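Local coordinates for protein NtrC family transcriptional regulator (Clostridium acetobutylicum ATCC 824, PDB 2Q5C) that probably regulates transcription as an ATP-binding, sigma54-interacting, DNA-binding activator, of which this chain is the N-terminal portion related to propionate catabolism activators, at residues S4-L9 with E51-I56; A24-F29 with S172-I177; A98-K103 with V146-T151; S136-E141 with Q159-E164. All blocks are in the same frame, centred on the assembly; numbering follows the deposited sequence.

Contact 1 (S4-L9 with E51-I56); sequences SLKIAL and EVDAII
The carboxylate of Asp53 presents the anti lone pair of OD2, on the side away from OD1, to the backbone N-H of Lys6; OD2 to N is 2.8 Å. Leu5 crosses this group at about a right angle, with CD2 4.0 Å from OD2, while OD1 and Ser4 O share a bound water. Glu51 O receives Lys6 NZ in the plane of its carbonyl, at 2.9 Å. That lysine is bent at chi3 (64°), which turns CE toward Glu51, and its CD and CE brush Glu51 O. Lys6 O takes the N-H of Asp53 at 2.8 Å and, weakly, that of Ala54. Beyond this, strands 6-11 and 54-58 pair as the inner two of a four-stranded parallel sheet ordered 2-1-3-4: Ala8 N binds Ala54 O (3.1 Å) and Ala8 O accepts from Ile56 N (2.8 Å). On the face bearing Ile7, Ala54, Leu9 and Ile56, CD1 of Ile56 packs on Ile7 CG2 (3.8 Å), and CG2 of Ile56 meets Leu9 CD1 (3.8 Å). Phe20 of helix 14-27 and Ile184 of helix 170-187 cover parts of this face, and strand 30-35 pairs with the other edge of strand 6-11.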
loop_
_atom_site.group_PDB
_atom_site.type_symbol
_atom_site.label_atom_id
_atom_site.label_comp_id
_atom_site.label_asym_id
_atom_site.label_seq_id
_atom_site.Cartn_x
_atom_site.Cartn_y
_atom_site.Cartn_z
ATOM N N SER A 4 -13.865 13.930 -20.645
ATOM C CA SER A 4 -13.142 14.048 -19.374
ATOM C C SER A 4 -12.653 12.685 -18.904
ATOM O O SER A 4 -13.385 11.697 -18.963
ATOM C CB SER A 4 -14.085 14.558 -18.297
ATOM O OG SER A 4 -14.675 15.782 -18.630
ATOM N N LEU A 5 -11.411 12.644 -18.444
ATOM C CA LEU A 5 -10.910 11.420 -17.819
ATOM C C LEU A 5 -11.167 11.440 -16.328
ATOM O O LEU A 5 -11.078 12.479 -15.690
ATOM C CB LEU A 5 -9.420 11.253 -18.092
ATOM C CG LEU A 5 -9.034 11.166 -19.581
ATOM C CD1 LEU A 5 -7.517 11.064 -19.773
ATOM C CD2 LEU A 5 -9.762 10.018 -20.261
ATOM N N LYS A 6 -11.457 10.261 -15.801
ATOM C CA LYS A 6 -11.755 10.093 -14.372
ATOM C C LYS A 6 -10.905 8.975 -13.818
ATOM O O LYS A 6 -10.895 7.862 -14.364
ATOM C CB LYS A 6 -13.218 9.746 -14.180
ATOM C CG LYS A 6 -14.184 10.812 -14.742
ATOM C CD LYS A 6 -15.643 10.433 -14.530
ATOM C CE LYS A 6 -16.031 10.345 -13.066
ATOM N NZ LYS A 6 -17.488 10.004 -12.947
ATOM N N ILE A 7 -10.142 9.270 -12.768
ATOM C CA ILE A 7 -9.283 8.264 -12.145
ATOM C C ILE A 7 -9.538 8.243 -10.664
ATOM O O ILE A 7 -9.510 9.302 -9.997
ATOM C CB ILE A 7 -7.783 8.518 -12.416
ATOM C CG1 ILE A 7 -7.516 8.692 -13.912
ATOM C CG2 ILE A 7 -6.912 7.385 -11.814
ATOM C CD1 ILE A 7 -6.058 8.994 -14.222
ATOM N N ALA A 8 -9.770 7.045 -10.144
ATOM C CA ALA A 8 -9.954 6.835 -8.706
ATOM C C ALA A 8 -8.686 6.365 -8.042
ATOM O O ALA A 8 -8.044 5.447 -8.524
ATOM C CB ALA A 8 -11.043 5.834 -8.421
ATOM N N LEU A 9 -8.343 6.974 -6.912
ATOM C CA LEU A 9 -7.291 6.476 -6.022
ATOM C C LEU A 9 -7.957 5.894 -4.812
ATOM O O LEU A 9 -8.751 6.577 -4.164
ATOM C CB LEU A 9 -6.330 7.618 -5.613
ATOM C CG LEU A 9 -5.348 7.198 -4.504
ATOM C CD1 LEU A 9 -4.330 6.216 -5.037
ATOM C CD2 LEU A 9 -4.613 8.444 -4.019
ATOM N N GLU A 51 -17.998 3.974 -13.875
ATOM C CA GLU A 51 -18.010 5.446 -13.741
ATOM C C GLU A 51 -16.647 6.128 -13.834
ATOM O O GLU A 51 -16.566 7.356 -13.779
ATOM C CB GLU A 51 -18.636 5.871 -12.413
ATOM C CG GLU A 51 -20.024 5.316 -12.139
ATOM C CD GLU A 51 -20.526 5.641 -10.741
ATOM O OE1 GLU A 51 -19.811 6.289 -9.935
ATOM O OE2 GLU A 51 -21.668 5.232 -10.436
ATOM N N VAL A 52 -15.570 5.348 -13.922
ATOM C CA VAL A 52 -14.219 5.901 -14.020
ATOM C C VAL A 52 -13.429 5.187 -15.107
ATOM O O VAL A 52 -13.816 4.073 -15.538
ATOM C CB VAL A 52 -13.427 5.829 -12.672
ATOM C CG1 VAL A 52 -14.229 6.511 -11.564
ATOM C CG2 VAL A 52 -13.105 4.390 -12.280
ATOM N N ASP A 53 -12.333 5.812 -15.539
ATOM C CA ASP A 53 -11.485 5.254 -16.623
ATOM C C ASP A 53 -10.383 4.335 -16.093
ATOM O O ASP A 53 -9.891 3.474 -16.809
ATOM C CB ASP A 53 -10.864 6.368 -17.447
ATOM C CG ASP A 53 -11.900 7.199 -18.148
ATOM O OD1 ASP A 53 -12.425 6.708 -19.167
ATOM O OD2 ASP A 53 -12.238 8.298 -17.678
ATOM N N ALA A 54 -9.963 4.534 -14.858
ATOM C CA ALA A 54 -8.909 3.710 -14.275
ATOM C C ALA A 54 -8.948 3.846 -12.764
ATOM O O ALA A 54 -9.476 4.819 -12.249
ATOM C CB ALA A 54 -7.538 4.158 -14.781
ATOM N N ILE A 55 -8.348 2.872 -12.078
ATOM C CA ILE A 55 -8.203 2.853 -10.621
ATOM C C ILE A 55 -6.726 2.716 -10.305
ATOM O O ILE A 55 -6.013 1.952 -10.978
ATOM C CB ILE A 55 -8.995 1.745 -10.002
ATOM C CG1 ILE A 55 -10.494 2.025 -10.275
ATOM C CG2 ILE A 55 -8.777 1.688 -8.464
ATOM C CD1 ILE A 55 -11.387 0.845 -10.070
ATOM N N ILE A 56 -6.247 3.488 -9.319
ATOM C CA ILE A 56 -4.889 3.398 -8.766
ATOM C C ILE A 56 -4.998 2.970 -7.314
ATOM O O ILE A 56 -5.857 3.458 -6.553
ATOM C CB ILE A 56 -4.140 4.760 -8.879
ATOM C CG1 ILE A 56 -3.964 5.206 -10.335
ATOM C CG2 ILE A 56 -2.813 4.662 -8.133
ATOM C CD1 ILE A 56 -3.436 6.602 -10.503
HETATM O O HOH W 1 -13.492 9.338 -20.450
#

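Contact 2 (A24-F29 with S172-I177); sequences ALEKNF and SLRRAI. With SO4 (sulfate ion), chain G.
Glu26 and Arg174 meet because Glu26 CG stands anti to its backbone N (chi1 178°) and the chain beyond is extended, whereas Arg174 sets CG beside its own N and runs straight on to NE. The side chains cross at about a right angle. The guanidinium grips the carboxylate end-on, one nitrogen to each oxygen: NH1 to OE2 at 2.7 Å, and NH2 to the syn lone pair of OE1 at 3.1 Å. The planes are 35° apart; NH1 meets OE2 on its syn side, tilted out of the carboxylate plane. Lys27 NZ reaches the same OE2 from the same face at 2.9 Å, on the anti side. Glu26 has two conformers, and this network belongs to one. A sulfate ion, probably from the crystallisation liquor, bridges the two cations from one side, with O2 2.9 Å from Arg174 NH1 and O4 3.2 Å from Lys27 NZ; with Glu26 it probably offsets their repulsion. Next to the charged group, Phe29 CE2 meets Ile177 CG2 at 3.7 Å. The contact joins the C-terminal end of helix 14-27 to helix 170-187, with Leu23 of the former packed on Arg174 and Ile177, and Ile56 of strand 54-58 on Ile177.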
loop_
_atom_site.group_PDB
_atom_site.type_symbol
_atom_site.label_atom_id
_atom_site.label_comp_id
_atom_site.label_asym_id
_atom_site.label_seq_id
_atom_site.Cartn_x
_atom_site.Cartn_y
_atom_site.Cartn_z
ATOM N N ALA A 24 -4.244 15.924 -10.083
ATOM C CA ALA A 24 -5.312 15.906 -11.087
ATOM C C ALA A 24 -5.491 17.258 -11.813
ATOM O O ALA A 24 -5.813 17.313 -12.996
ATOM C CB ALA A 24 -6.610 15.444 -10.456
ATOM N N LEU A 25 -5.244 18.366 -11.103
ATOM C CA LEU A 25 -5.239 19.688 -11.746
ATOM C C LEU A 25 -4.113 19.841 -12.779
ATOM O O LEU A 25 -4.308 20.397 -13.867
ATOM C CB LEU A 25 -5.087 20.797 -10.708
ATOM C CG LEU A 25 -6.163 21.120 -9.694
ATOM C CD1 LEU A 25 -5.714 22.367 -8.956
ATOM C CD2 LEU A 25 -7.464 21.414 -10.429
ATOM N N GLU A 26 -2.945 19.321 -12.421
ATOM C CA GLU A 26 -1.755 19.405 -13.252
ATOM C C GLU A 26 -1.859 18.519 -14.497
ATOM O O GLU A 26 -1.285 18.827 -15.551
ATOM C CB GLU A 26 -0.542 19.019 -12.402
ATOM C CG GLU A 26 0.774 19.002 -13.139
ATOM C CD GLU A 26 1.897 18.482 -12.283
ATOM O OE1 GLU A 26 1.887 18.757 -11.057
ATOM O OE2 GLU A 26 2.799 17.821 -12.841
ATOM N N LYS A 27 -2.590 17.409 -14.370
ATOM C CA LYS A 27 -2.736 16.456 -15.455
ATOM C C LYS A 27 -4.133 16.437 -16.099
ATOM O O LYS A 27 -4.410 15.599 -16.968
ATOM C CB LYS A 27 -2.312 15.056 -14.978
ATOM C CG LYS A 27 -0.916 14.997 -14.330
ATOM C CD LYS A 27 0.213 15.384 -15.279
ATOM C CE LYS A 27 1.579 15.262 -14.579
ATOM N NZ LYS A 27 2.663 16.113 -15.182
ATOM N N ASN A 28 -4.984 17.373 -15.683
ATOM C CA ASN A 28 -6.340 17.541 -16.242
ATOM C C ASN A 28 -7.182 16.249 -16.271
ATOM O O ASN A 28 -7.634 15.806 -17.321
ATOM C CB ASN A 28 -6.295 18.246 -17.624
ATOM C CG ASN A 28 -7.683 18.737 -18.092
ATOM O OD1 ASN A 28 -8.523 19.165 -17.286
ATOM N ND2 ASN A 28 -7.924 18.660 -19.401
ATOM N N PHE A 29 -7.370 15.622 -15.111
ATOM C CA PHE A 29 -8.367 14.551 -14.988
ATOM C C PHE A 29 -9.179 14.815 -13.726
ATOM O O PHE A 29 -8.754 15.587 -12.863
ATOM C CB PHE A 29 -7.753 13.134 -14.984
ATOM C CG PHE A 29 -6.874 12.848 -13.797
ATOM C CD1 PHE A 29 -7.433 12.373 -12.615
ATOM C CD2 PHE A 29 -5.494 13.053 -13.865
ATOM C CE1 PHE A 29 -6.622 12.090 -11.504
ATOM C CE2 PHE A 29 -4.669 12.780 -12.759
ATOM C CZ PHE A 29 -5.231 12.303 -11.584
ATOM N N SER A 172 6.229 8.200 -6.609
ATOM C CA SER A 172 5.519 6.947 -6.871
ATOM C C SER A 172 4.092 7.218 -7.399
ATOM O O SER A 172 3.593 6.552 -8.334
ATOM C CB SER A 172 5.464 6.108 -5.582
ATOM O OG SER A 172 6.757 5.592 -5.261
ATOM N N LEU A 173 3.421 8.203 -6.819
ATOM C CA LEU A 173 2.065 8.514 -7.254
ATOM C C LEU A 173 2.072 9.164 -8.633
ATOM O O LEU A 173 1.230 8.813 -9.460
ATOM C CB LEU A 173 1.360 9.404 -6.224
ATOM C CG LEU A 173 -0.102 9.747 -6.545
ATOM C CD1 LEU A 173 -0.944 8.472 -6.769
ATOM C CD2 LEU A 173 -0.694 10.582 -5.413
ATOM N N ARG A 174 3.029 10.055 -8.906
ATOM C CA ARG A 174 3.151 10.612 -10.278
ATOM C C ARG A 174 3.381 9.538 -11.313
ATOM O O ARG A 174 2.767 9.582 -12.405
ATOM C CB ARG A 174 4.274 11.647 -10.334
ATOM C CG ARG A 174 3.942 12.935 -9.597
ATOM C CD ARG A 174 5.116 13.917 -9.725
ATOM N NE ARG A 174 4.754 15.195 -9.139
ATOM C CZ ARG A 174 4.134 16.166 -9.810
ATOM N NH1 ARG A 174 3.814 16.001 -11.096
ATOM N NH2 ARG A 174 3.834 17.291 -9.188
ATOM N N ARG A 175 4.240 8.567 -10.993
ATOM C CA ARG A 175 4.502 7.469 -11.938
ATOM C C ARG A 175 3.256 6.650 -12.190
ATOM O O ARG A 175 2.996 6.225 -13.326
ATOM C CB ARG A 175 5.633 6.561 -11.444
ATOM C CG ARG A 175 7.003 7.240 -11.386
ATOM C CD ARG A 175 8.098 6.204 -11.170
ATOM N NE ARG A 175 8.182 5.732 -9.786
ATOM C CZ ARG A 175 9.091 6.146 -8.902
ATOM N NH1 ARG A 175 10.006 7.051 -9.259
ATOM N NH2 ARG A 175 9.094 5.652 -7.665
ATOM N N ALA A 176 2.472 6.396 -11.142
ATOM C CA ALA A 176 1.243 5.613 -11.311
ATOM C C ALA A 176 0.224 6.357 -12.164
ATOM O O ALA A 176 -0.490 5.754 -12.975
ATOM C CB ALA A 176 0.654 5.232 -9.938
ATOM N N ILE A 177 0.148 7.672 -11.995
ATOM C CA ILE A 177 -0.758 8.478 -12.814
ATOM C C ILE A 177 -0.340 8.418 -14.267
ATOM O O ILE A 177 -1.200 8.223 -15.131
ATOM C CB ILE A 177 -0.847 9.930 -12.299
ATOM C CG1 ILE A 177 -1.611 9.944 -10.970
ATOM C CG2 ILE A 177 -1.514 10.855 -13.327
ATOM C CD1 ILE A 177 -1.491 11.263 -10.219
HETATM S S SO4 G . 5.519 13.970 -13.662
HETATM O O1 SO4 G . 6.253 12.713 -13.530
HETATM O O2 SO4 G . 4.209 13.883 -13.017
HETATM O O3 SO4 G . 6.317 15.026 -13.041
HETATM O O4 SO4 G . 5.305 14.275 -15.079
#

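Contact 3 (A98-K103 with V146-T151); sequences ALIAYK and VVSGKT
Ile100, Val147 and Val146 bring the most surface to this buried pairing of parallel strands. Ile100 serves with backbone and side chain alike. Its N-H meets Val147 O at 3.0 Å, and its carbonyl accepts the hydroxyl of Ser148, OG to O 2.7 Å. The hydroxyl donates from above the carbonyl plane, 42° out of it, with Ser148 OG anti to the backbone N (chi1 -164°). This side-chain bond carries the pairing one step past Val147, the last residue of the second strand to form a bridge here. On the face bearing Ala98 and Val146, the ethyl branch of Ile100 reaches back so that CD1 touches Val146 CG1 at 3.8 Å; the two side chains cross obliquely. Val147 projects on the other face beside Leu99, whose CD1 lies 3.8 Å from Val147 CG1 and close to Val147 O as well. Val147 N binds Ala98 O at 2.8 Å. Val146 lies beside Ala98 in the pairing, and both pack against Val138 of helix 131-140, while Val152 of helix 150-158 also meets Ile100 and Val146. Gly149 takes the N-cap position between the strand and helix 150-158, and Thr151 OG1 in the first turn of that helix binds a glycerol, probably from the crystallisation liquor. Strands 96-102 and 145-148 are the two inner strands of a four-stranded parallel sheet ordered 2-1-3-4, the doubly wound, Rossmann-like alpha/beta topology. In such folds the C-terminal ends of these inner strands border the usual ligand crevice, and the nearby glycerol is consistent with a pocket there.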
loop_
_atom_site.group_PDB
_atom_site.type_symbol
_atom_site.label_atom_id
_atom_site.label_comp_id
_atom_site.label_asym_id
_atom_site.label_seq_id
_atom_site.Cartn_x
_atom_site.Cartn_y
_atom_site.Cartn_z
ATOM N N ALA A 98 9.351 -6.922 13.351
ATOM C CA ALA A 98 8.769 -7.820 12.349
ATOM C C ALA A 98 8.496 -6.994 11.108
ATOM O O ALA A 98 7.852 -5.954 11.212
ATOM C CB ALA A 98 7.463 -8.433 12.838
ATOM N N LEU A 99 8.979 -7.459 9.967
ATOM C CA LEU A 99 8.659 -6.806 8.695
ATOM C C LEU A 99 7.699 -7.727 7.982
ATOM O O LEU A 99 8.042 -8.882 7.685
ATOM C CB LEU A 99 9.944 -6.643 7.901
ATOM C CG LEU A 99 9.811 -6.016 6.507
ATOM C CD1 LEU A 99 9.273 -4.600 6.601
ATOM C CD2 LEU A 99 11.195 -6.037 5.899
ATOM N N ILE A 100 6.494 -7.227 7.704
ATOM C CA ILE A 100 5.453 -8.063 7.129
ATOM C C ILE A 100 5.189 -7.609 5.704
ATOM O O ILE A 100 4.862 -6.436 5.465
ATOM C CB ILE A 100 4.157 -8.063 7.979
ATOM C CG1 ILE A 100 4.471 -8.620 9.385
ATOM C CG2 ILE A 100 3.039 -8.872 7.278
ATOM C CD1 ILE A 100 3.314 -8.703 10.333
ATOM N N ALA A 101 5.369 -8.516 4.758
ATOM C CA ALA A 101 5.172 -8.159 3.352
ATOM C C ALA A 101 4.131 -9.049 2.700
ATOM O O ALA A 101 3.933 -10.189 3.107
ATOM C CB ALA A 101 6.460 -8.263 2.595
ATOM N N TYR A 102 3.472 -8.514 1.676
ATOM C CA TYR A 102 2.514 -9.259 0.871
ATOM C C TYR A 102 3.232 -10.083 -0.183
ATOM O O TYR A 102 3.910 -9.523 -1.042
ATOM C CB TYR A 102 1.575 -8.286 0.155
ATOM C CG TYR A 102 0.436 -8.941 -0.609
ATOM C CD1 TYR A 102 -0.499 -9.714 0.059
ATOM C CD2 TYR A 102 0.273 -8.738 -1.990
ATOM C CE1 TYR A 102 -1.566 -10.293 -0.596
ATOM C CE2 TYR A 102 -0.811 -9.347 -2.669
ATOM C CZ TYR A 102 -1.717 -10.108 -1.945
ATOM O OH TYR A 102 -2.835 -10.718 -2.516
ATOM N N LYS A 103 3.062 -11.406 -0.097
ATOM C CA LYS A 103 3.590 -12.403 -1.061
ATOM C C LYS A 103 5.110 -12.535 -1.151
ATOM O O LYS A 103 5.634 -13.649 -1.029
ATOM C CB LYS A 103 2.924 -12.273 -2.450
ATOM C CG LYS A 103 1.447 -12.580 -2.402
ATOM C CD LYS A 103 0.761 -12.607 -3.771
ATOM C CE LYS A 103 -0.701 -12.987 -3.623
ATOM N NZ LYS A 103 -1.489 -12.982 -4.912
ATOM N N VAL A 146 5.975 -3.822 14.594
ATOM C CA VAL A 146 5.631 -4.343 13.265
ATOM C C VAL A 146 5.740 -3.219 12.217
ATOM O O VAL A 146 5.181 -2.133 12.420
ATOM C CB VAL A 146 4.186 -4.865 13.253
ATOM C CG1 VAL A 146 3.728 -5.220 11.834
ATOM C CG2 VAL A 146 4.065 -6.077 14.148
ATOM N N VAL A 147 6.439 -3.508 11.115
ATOM C CA VAL A 147 6.600 -2.562 9.970
ATOM C C VAL A 147 5.898 -3.229 8.800
ATOM O O VAL A 147 6.256 -4.339 8.411
ATOM C CB VAL A 147 8.065 -2.372 9.651
ATOM C CG1 VAL A 147 8.249 -1.439 8.437
ATOM C CG2 VAL A 147 8.782 -1.796 10.831
ATOM N N SER A 148 4.871 -2.568 8.267
ATOM C CA SER A 148 4.100 -3.161 7.188
ATOM C C SER A 148 3.184 -2.114 6.596
ATOM O O SER A 148 3.263 -0.924 6.921
ATOM C CB SER A 148 3.249 -4.338 7.723
ATOM O OG SER A 148 2.745 -5.185 6.683
ATOM N N GLY A 149 2.286 -2.570 5.734
ATOM C CA GLY A 149 1.208 -1.699 5.269
ATOM C C GLY A 149 0.173 -1.402 6.342
ATOM O O GLY A 149 0.124 -2.048 7.407
ATOM N N LYS A 150 -0.692 -0.441 6.059
ATOM C CA LYS A 150 -1.598 0.118 7.053
ATOM C C LYS A 150 -2.581 -0.882 7.660
ATOM O O LYS A 150 -2.864 -0.820 8.861
ATOM C CB LYS A 150 -2.368 1.314 6.447
ATOM C CG LYS A 150 -3.256 2.084 7.420
ATOM C CD LYS A 150 -2.471 2.679 8.570
ATOM C CE LYS A 150 -3.146 3.948 9.127
ATOM N NZ LYS A 150 -4.551 3.721 9.618
ATOM N N THR A 151 -3.147 -1.787 6.864
ATOM C CA THR A 151 -4.107 -2.730 7.437
ATOM C C THR A 151 -3.395 -3.616 8.460
ATOM O O THR A 151 -3.928 -3.909 9.557
ATOM C CB THR A 151 -4.759 -3.562 6.344
ATOM O OG1 THR A 151 -5.274 -2.655 5.345
ATOM C CG2 THR A 151 -5.883 -4.393 6.889
#

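Contact 4 (S136-E141 with Q159-E164); sequences SKVKTE and QGLYGE
Lys139 NZ donates to the main-chain O of Gln159 at 2.7 Å, and Ser136 OG donates to the side-chain OE1 of the same glutamine at 3.0 Å. The hydroxyl lies in the plane of the amide, on a lone pair of OE1. The other end of that amide is held too, since NE2 binds Glu155 and Thr132 O; with both ends engaged, the rotation of the group is fixed. Lys139 is bent at chi3 (105°), which sets CE 3.2 Å from Gln159 O, and its CD passes 3.8 Å from OE1. After Gln159 the chain turns at Gly160, whose positive phi (83°) belongs to the Schellman motif ending helix 150-158, and Leu161 then faces helix 131-140. Its two methyls divide the work: CD1 meets Val138 CG1 at 3.9 Å and CD2 lies 4.1 Å from Lys139 CG, with both pairs of side chains crossing obliquely. Val138 itself also packs on Ala98 and Ile100 of the sheet. A lysine charge on a carbonyl just past the C-terminal end of helix 150-158 probably offsets the negative pole of that helix, so polar bonds at the surface and a small apolar patch beneath them hold the two helix ends together.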
loop_
_atom_site.group_PDB
_atom_site.type_symbol
_atom_site.label_atom_id
_atom_site.label_comp_id
_atom_site.label_asym_id
_atom_site.label_seq_id
_atom_site.Cartn_x
_atom_site.Cartn_y
_atom_site.Cartn_z
ATOM N N SER A 136 -0.782 -12.372 15.645
ATOM C CA SER A 136 -0.602 -13.269 16.802
ATOM C C SER A 136 0.717 -13.995 16.765
ATOM O O SER A 136 1.379 -14.139 17.802
ATOM C CB SER A 136 -1.741 -14.282 16.868
ATOM O OG SER A 136 -2.938 -13.622 17.244
ATOM N N LYS A 137 1.130 -14.459 15.596
ATOM C CA LYS A 137 2.416 -15.115 15.473
ATOM C C LYS A 137 3.539 -14.184 15.906
ATOM O O LYS A 137 4.452 -14.585 16.605
ATOM C CB LYS A 137 2.656 -15.637 14.043
ATOM C CG LYS A 137 3.802 -16.585 13.978
ATOM C CD LYS A 137 3.988 -17.130 12.577
ATOM C CE LYS A 137 5.075 -18.139 12.571
ATOM N NZ LYS A 137 5.239 -18.725 11.203
ATOM N N VAL A 138 3.512 -12.931 15.456
ATOM C CA VAL A 138 4.506 -11.946 15.876
ATOM C C VAL A 138 4.665 -11.889 17.396
ATOM O O VAL A 138 5.800 -11.919 17.891
ATOM C CB VAL A 138 4.163 -10.542 15.299
ATOM C CG1 VAL A 138 5.120 -9.461 15.843
ATOM C CG2 VAL A 138 4.222 -10.605 13.761
ATOM N N LYS A 139 3.535 -11.836 18.111
ATOM C CA LYS A 139 3.549 -11.733 19.581
ATOM C C LYS A 139 4.260 -12.946 20.131
ATOM O O LYS A 139 5.057 -12.833 21.057
ATOM C CB LYS A 139 2.148 -11.708 20.188
ATOM C CG LYS A 139 1.359 -10.485 19.934
ATOM C CD LYS A 139 -0.031 -10.586 20.545
ATOM C CE LYS A 139 -0.165 -9.739 21.804
ATOM N NZ LYS A 139 -1.606 -9.376 22.034
ATOM N N THR A 140 3.991 -14.131 19.564
ATOM C CA THR A 140 4.588 -15.359 20.102
ATOM C C THR A 140 6.088 -15.412 19.890
ATOM O O THR A 140 6.808 -16.190 20.574
ATOM C CB THR A 140 3.959 -16.661 19.523
ATOM O OG1 THR A 140 4.320 -16.835 18.130
ATOM C CG2 THR A 140 2.482 -16.677 19.698
ATOM N N GLU A 141 6.591 -14.607 18.941
ATOM C CA GLU A 141 8.014 -14.508 18.670
ATOM C C GLU A 141 8.680 -13.463 19.559
ATOM O O GLU A 141 9.851 -13.144 19.374
ATOM C CB GLU A 141 8.267 -14.176 17.180
ATOM C CG GLU A 141 7.797 -15.227 16.203
ATOM C CD GLU A 141 8.602 -16.513 16.236
ATOM O OE1 GLU A 141 9.756 -16.510 16.728
ATOM O OE2 GLU A 141 8.076 -17.528 15.730
ATOM N N GLN A 159 -3.623 -5.432 18.622
ATOM C CA GLN A 159 -3.117 -6.505 19.475
ATOM C C GLN A 159 -2.020 -6.008 20.456
ATOM O O GLN A 159 -1.331 -6.817 21.080
ATOM C CB GLN A 159 -2.685 -7.736 18.647
ATOM C CG GLN A 159 -3.836 -8.427 17.825
ATOM C CD GLN A 159 -3.530 -9.865 17.305
ATOM O OE1 GLN A 159 -2.862 -10.680 17.973
ATOM N NE2 GLN A 159 -4.045 -10.185 16.096
ATOM N N GLY A 160 -1.888 -4.690 20.583
ATOM C CA GLY A 160 -1.021 -4.061 21.594
ATOM C C GLY A 160 0.441 -3.937 21.232
ATOM O O GLY A 160 1.303 -3.749 22.106
ATOM N N LEU A 161 0.736 -4.003 19.934
ATOM C CA LEU A 161 2.107 -3.821 19.468
ATOM C C LEU A 161 2.315 -2.410 18.931
ATOM O O LEU A 161 1.362 -1.661 18.770
ATOM C CB LEU A 161 2.445 -4.835 18.375
ATOM C CG LEU A 161 2.157 -6.300 18.716
ATOM C CD1 LEU A 161 2.502 -7.159 17.534
ATOM C CD2 LEU A 161 2.908 -6.739 19.992
ATOM N N TYR A 162 3.567 -2.037 18.701
ATOM C CA TYR A 162 3.838 -0.792 17.975
ATOM C C TYR A 162 3.774 -1.099 16.479
ATOM O O TYR A 162 4.212 -2.150 16.042
ATOM C CB TYR A 162 5.223 -0.275 18.300
ATOM C CG TYR A 162 5.437 0.196 19.717
ATOM C CD1 TYR A 162 4.764 1.298 20.209
ATOM C CD2 TYR A 162 6.338 -0.458 20.538
ATOM C CE1 TYR A 162 4.981 1.743 21.495
ATOM C CE2 TYR A 162 6.560 -0.020 21.834
ATOM C CZ TYR A 162 5.867 1.074 22.294
ATOM O OH TYR A 162 6.070 1.557 23.572
ATOM N N GLY A 163 3.244 -0.146 15.728
ATOM C CA GLY A 163 3.081 -0.296 14.266
ATOM C C GLY A 163 3.673 0.897 13.558
ATOM O O GLY A 163 3.436 2.053 13.936
ATOM N N GLU A 164 4.475 0.629 12.540
ATOM C CA GLU A 164 5.024 1.704 11.747
ATOM C C GLU A 164 4.702 1.380 10.275
ATOM O O GLU A 164 5.159 0.366 9.719
ATOM C CB GLU A 164 6.528 1.772 11.919
ATOM C CG GLU A 164 7.155 2.903 11.094
ATOM C CD GLU A 164 6.989 4.276 11.731
ATOM O OE1 GLU A 164 6.910 4.370 12.986
ATOM O OE2 GLU A 164 6.941 5.276 10.981
#

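How the contacts relate
From the N terminus, contact 1 closes first, as strand 6-11 is joined by strand 54-58 after two helices and strand 30-35. Contact 2 opens within that loop and closes only near the C terminus, so the two cross; they touch where Phe29 and Ile177 pack on Ile7 and Ile56. Contacts 3 and 4 fall within the span bridged by contact 2. They cross each other, touching where Val146 probably hydrogen-bonds to the backbones of Tyr162 and Glu164. Contact 2 brings helix 170-187 back to helix 14-27 beside the first sheet; about 27 to 37 Å away between centres, contact 3 pairs the second sheet's inner strands and contact 4 ties helix 131-140 to the turn before edge strand 162-165.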